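Local coordinates for prephenate dehydrogenase (Corynebacterium glutamicum ATCC 13032, PDB 3KTD), which probably catalyses the NAD(P)+-dependent oxidative decarboxylation of prephenate to 4-hydroxyphenylpyruvate, a step on the route to tyrosine, at the interface of chains A and B. Coordinates in Å, arbitrary orientation; residue numbers count along the deposited sequence, not the author numbering. Chains: chain A/B, Prephenate dehydrogenase.

Contact 1: the interface of chains A and B. Residues chain A 204, 256, 260, 263; chain B 260, 263-264, 267.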
# COMPACT_ATOMS: atom_id res chain seq x y z
N LEU A 204 -6.32 4.18 -7.57
CA LEU A 204 -5.87 5.06 -6.49
C LEU A 204 -4.34 5.12 -6.44
O LEU A 204 -3.78 6.18 -6.17
CB LEU A 204 -6.41 4.59 -5.14
CG LEU A 204 -7.94 4.60 -4.97
CD1 LEU A 204 -8.33 4.04 -3.63
CD2 LEU A 204 -8.52 5.99 -5.14
N LEU A 256 -15.62 3.22 -7.83
CA LEU A 256 -14.98 4.53 -7.83
C LEU A 256 -15.91 5.64 -7.32
O LEU A 256 -15.45 6.58 -6.67
CB LEU A 256 -14.44 4.86 -9.23
CG LEU A 256 -13.67 6.18 -9.44
CD1 LEU A 256 -12.56 6.36 -8.43
CD2 LEU A 256 -13.10 6.23 -10.85
N LEU A 260 -15.32 8.39 -4.47
CA LEU A 260 -15.51 9.84 -4.63
C LEU A 260 -16.48 10.41 -3.59
O LEU A 260 -16.28 11.51 -3.09
CB LEU A 260 -15.98 10.17 -6.04
CG LEU A 260 -14.96 9.89 -7.15
CD1 LEU A 260 -15.60 9.98 -8.52
CD2 LEU A 260 -13.76 10.82 -7.05
N LEU A 263 -14.52 10.53 -0.32
CA LEU A 263 -13.52 11.59 -0.44
C LEU A 263 -14.14 13.00 -0.45
O LEU A 263 -13.53 13.94 0.05
CB LEU A 263 -12.65 11.40 -1.68
CG LEU A 263 -11.59 10.31 -1.56
CD1 LEU A 263 -11.05 9.92 -2.94
CD2 LEU A 263 -10.47 10.75 -0.63
N LEU B 260 -8.81 14.32 -6.76
CA LEU B 260 -10.19 14.31 -7.26
C LEU B 260 -10.27 14.67 -8.74
O LEU B 260 -11.08 14.13 -9.47
CB LEU B 260 -11.07 15.26 -6.44
CG LEU B 260 -11.32 14.91 -4.98
CD1 LEU B 260 -11.80 16.14 -4.21
CD2 LEU B 260 -12.29 13.76 -4.83
N LEU B 263 -9.15 11.50 -10.49
CA LEU B 263 -10.12 10.44 -10.31
C LEU B 263 -11.39 10.65 -11.14
O LEU B 263 -11.93 9.68 -11.70
CB LEU B 263 -10.43 10.25 -8.81
CG LEU B 263 -9.28 9.65 -7.97
CD1 LEU B 263 -9.58 9.71 -6.48
CD2 LEU B 263 -9.00 8.21 -8.39
N HIS B 264 -11.86 11.89 -11.24
CA HIS B 264 -13.01 12.22 -12.10
C HIS B 264 -12.67 12.01 -13.58
O HIS B 264 -13.44 11.40 -14.32
CB HIS B 264 -13.43 13.68 -11.93
CG HIS B 264 -14.30 13.94 -10.74
ND1 HIS B 264 -15.55 13.36 -10.59
CD2 HIS B 264 -14.14 14.78 -9.69
CE1 HIS B 264 -16.10 13.81 -9.48
NE2 HIS B 264 -15.27 14.67 -8.91
N ARG B 267 -12.90 8.55 -14.32
CA ARG B 267 -14.29 8.13 -14.41
C ARG B 267 -14.89 8.54 -15.75
O ARG B 267 -15.71 7.81 -16.32
CB ARG B 267 -15.12 8.73 -13.27
CG ARG B 267 -16.51 8.14 -13.18
CD ARG B 267 -17.40 8.95 -12.27
NE ARG B 267 -18.67 8.26 -12.00
CZ ARG B 267 -19.71 8.23 -12.83
NH1 ARG B 267 -19.65 8.82 -14.02
NH2 ARG B 267 -20.81 7.58 -12.47

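Contact 2: the interface of chains A and B. Residues chain A 196, 200-201, 204, 259; chain B 204, 207-208, 211, 227.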
# COMPACT_ATOMS: atom_id res chain seq x y z
N ARG A 196 -13.52 -3.42 -6.40
CA ARG A 196 -13.24 -2.79 -5.12
C ARG A 196 -11.83 -3.07 -4.62
O ARG A 196 -11.08 -2.13 -4.35
CB ARG A 196 -14.24 -3.26 -4.07
CG ARG A 196 -15.70 -2.86 -4.35
CD ARG A 196 -16.66 -3.55 -3.39
NE ARG A 196 -18.03 -3.08 -3.55
CZ ARG A 196 -18.53 -1.96 -3.04
NH1 ARG A 196 -17.77 -1.14 -2.31
NH2 ARG A 196 -19.79 -1.63 -3.27
N LEU A 200 -9.87 -0.65 -8.21
CA LEU A 200 -9.82 0.66 -7.56
C LEU A 200 -8.47 0.82 -6.87
O LEU A 200 -7.91 1.92 -6.86
CB LEU A 200 -10.94 0.80 -6.52
CG LEU A 200 -11.01 2.11 -5.71
CD1 LEU A 200 -11.34 3.31 -6.59
CD2 LEU A 200 -12.03 1.98 -4.58
N THR A 201 -7.94 -0.28 -6.32
CA THR A 201 -6.63 -0.25 -5.66
C THR A 201 -5.62 0.30 -6.66
O THR A 201 -4.86 1.22 -6.35
CB THR A 201 -6.19 -1.64 -5.17
OG1 THR A 201 -7.16 -2.14 -4.25
CG2 THR A 201 -4.81 -1.58 -4.48
N LEU A 204 -6.32 4.18 -7.57
CA LEU A 204 -5.87 5.06 -6.49
C LEU A 204 -4.34 5.12 -6.44
O LEU A 204 -3.78 6.18 -6.17
CB LEU A 204 -6.41 4.59 -5.14
CG LEU A 204 -7.94 4.60 -4.97
CD1 LEU A 204 -8.33 4.04 -3.63
CD2 LEU A 204 -8.52 5.99 -5.14
N ALA A 259 -15.82 5.69 -3.71
CA ALA A 259 -14.58 6.34 -3.33
C ALA A 259 -14.72 7.88 -3.39
O ALA A 259 -14.32 8.57 -2.48
CB ALA A 259 -13.46 5.88 -4.22
N LEU B 204 -6.38 8.34 1.29
CA LEU B 204 -6.72 7.38 0.25
C LEU B 204 -6.78 5.95 0.77
O LEU B 204 -7.57 5.15 0.29
CB LEU B 204 -5.74 7.48 -0.93
CG LEU B 204 -5.72 8.82 -1.67
CD1 LEU B 204 -4.63 8.76 -2.71
CD2 LEU B 204 -7.08 9.19 -2.29
N THR B 207 -10.06 5.43 2.67
CA THR B 207 -11.10 5.30 1.65
C THR B 207 -11.14 3.91 1.03
O THR B 207 -12.20 3.31 0.93
CB THR B 207 -10.93 6.32 0.52
OG1 THR B 207 -10.93 7.64 1.06
CG2 THR B 207 -12.05 6.22 -0.49
N LEU B 208 -10.00 3.40 0.60
CA LEU B 208 -9.95 2.08 -0.03
C LEU B 208 -10.45 1.00 0.93
O LEU B 208 -11.29 0.18 0.58
CB LEU B 208 -8.53 1.76 -0.51
CG LEU B 208 -8.25 0.41 -1.20
CD1 LEU B 208 -9.15 0.21 -2.42
CD2 LEU B 208 -6.79 0.33 -1.61
N VAL B 211 -14.28 1.15 1.04
CA VAL B 211 -14.89 0.66 -0.18
C VAL B 211 -14.83 -0.86 -0.22
O VAL B 211 -15.83 -1.52 -0.51
CB VAL B 211 -14.25 1.23 -1.44
CG1 VAL B 211 -14.80 0.49 -2.68
CG2 VAL B 211 -14.50 2.73 -1.53
N TYR B 227 -4.04 -4.66 -2.24
CA TYR B 227 -4.97 -4.12 -1.26
C TYR B 227 -4.30 -4.05 0.10
O TYR B 227 -4.35 -3.02 0.79
CB TYR B 227 -6.20 -5.00 -1.17
CG TYR B 227 -7.35 -4.44 -0.38
CD1 TYR B 227 -8.15 -3.44 -0.91
CD2 TYR B 227 -7.67 -4.95 0.86
CE1 TYR B 227 -9.22 -2.94 -0.20
CE2 TYR B 227 -8.74 -4.47 1.57
CZ TYR B 227 -9.52 -3.46 1.04
OH TYR B 227 -10.59 -2.96 1.74

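Contact 1: the interface of chains A and B
A:Leu260 and B:Leu260 face each other from two antiparallel helices, 249-270 of chain A and 249-271 of chain B, with regular helical backbone torsions and their CA atoms 7.4 Å apart. The side chains between them give a compact example of leucines interleaving across a two-fold interface. A:Leu260 hides more surface than any other residue of the patch, and its two methyl branches do separate work. A:Leu260 CD2 lies 3.8 Å from CB of B:Leu263 and also meets CD2 of B:Leu260, the side chains sliding past one another in opposite directions. A:Leu260 CD1 goes instead to the imidazole of B:His264, 4.0 Å from B:His264 CE1 and equally close to ND1, so the methyl sits above the plane of the ring, displaced toward its ND1-CE1 bond. B:Leu263 forms the opposing wedge. With its CG beside the backbone N (chi1 -70°), it sends B:Leu263 CD1 to A:Leu263 CD1, 3.8 Å away, where the two side chains cross at about a right angle. The other branch, B:Leu263 CD2, is shared between A:Leu256 CD1 and A:Leu204 CD2, each at 4.0 Å; the latter brings helix 187-214 of chain A into the same apolar cluster. A:Leu256 takes the other common leucine shape, CG anti to the backbone N (chi1 -178°). From there the side chain crosses those of B:Leu263 and B:Arg267 at a slant, A:Leu256 CD2 lying 3.7 Å from O of B:Leu263 and touching CB of B:Arg267. The remainder of that arginine extends past the leucines, so here it contributes its aliphatic root. At the opposite end, B:Leu260 CD2 packs on CB of A:Leu263. By interlocking in this way, the leucines clamp the paired helices together and probably help hold the dehydrogenase as a dimer through its dimerization domain.

Contact 2: the interface of chains A and B
Helix 187-214 of chain A runs antiparallel to helix 187-214 of chain B, putting A:Leu200 against B:Val211, while A:Ala259 from helix 249-270 and B:Tyr227 from helix 225-230 border the pair. It is a good illustration of how a largely apolar helix pairing is finished by a polar grip at its end. A:Leu200 and B:Val211 reach toward each other tip to tip, A:Leu200 CD2 lying 3.7 Å from B:Val211 CG1. The valine's other branch, CG2, turns toward the backbone of A:Ala259, where B:Thr207 CG2 also arrives, 3.8 Å from A:Ala259 CA. At this alanine, whose side chain is a mere methyl, two branched side chains of chain B thus come close to the backbone of helix 249-270. B:Leu208 lies one turn on from B:Leu204, between it and B:Val211. Its CG stands anti to the backbone N (chi1 180°), and the side chain crosses that of A:Thr201 at about a right angle. The threonine hydroxyl faces the forked end of the leucine, A:Thr201 OG1 lying 3.6 Å from both CD1 and CD2 of B:Leu208, while B:Leu208 CB meets A:Leu204 CD1 at 3.9 Å. The same hydroxyl lies in the plane of the B:Tyr227 ring, at the edge near CD1. Toward the C-terminal end of the chain B helix, A:Arg196 lays its extended chain obliquely across B:Val211, with A:Arg196 CG 3.9 Å from B:Val211 CG1. Its guanidinium group then meets a carbonyl of the last helical turn, where the positive charge would probably be well placed to offset the helix-end dipole. In that hydrogen bond A:Arg196 NH1 donates to B:Val211 O at 2.7 Å, bent to 131° at the hydrogen, with the donor tilted 28° from the carbonyl plane.

About 9 Å separates the C-alpha centres of contact 1 and contact 2, which belong to one continuous two-fold interface. A:Leu204 takes part in both, turning one methyl branch to each, and helices 187-214 and 249-270 of chain A also contribute to both. Contact 1 mainly pairs the 249-270 helix with its counterpart, whereas contact 2 mainly pairs the two 187-214 helices, so each subunit brings at least these two helices to its partner. Because every contact recurs with the chains exchanged, these neighbouring patches and their twins would together be consistent with a stable dimer.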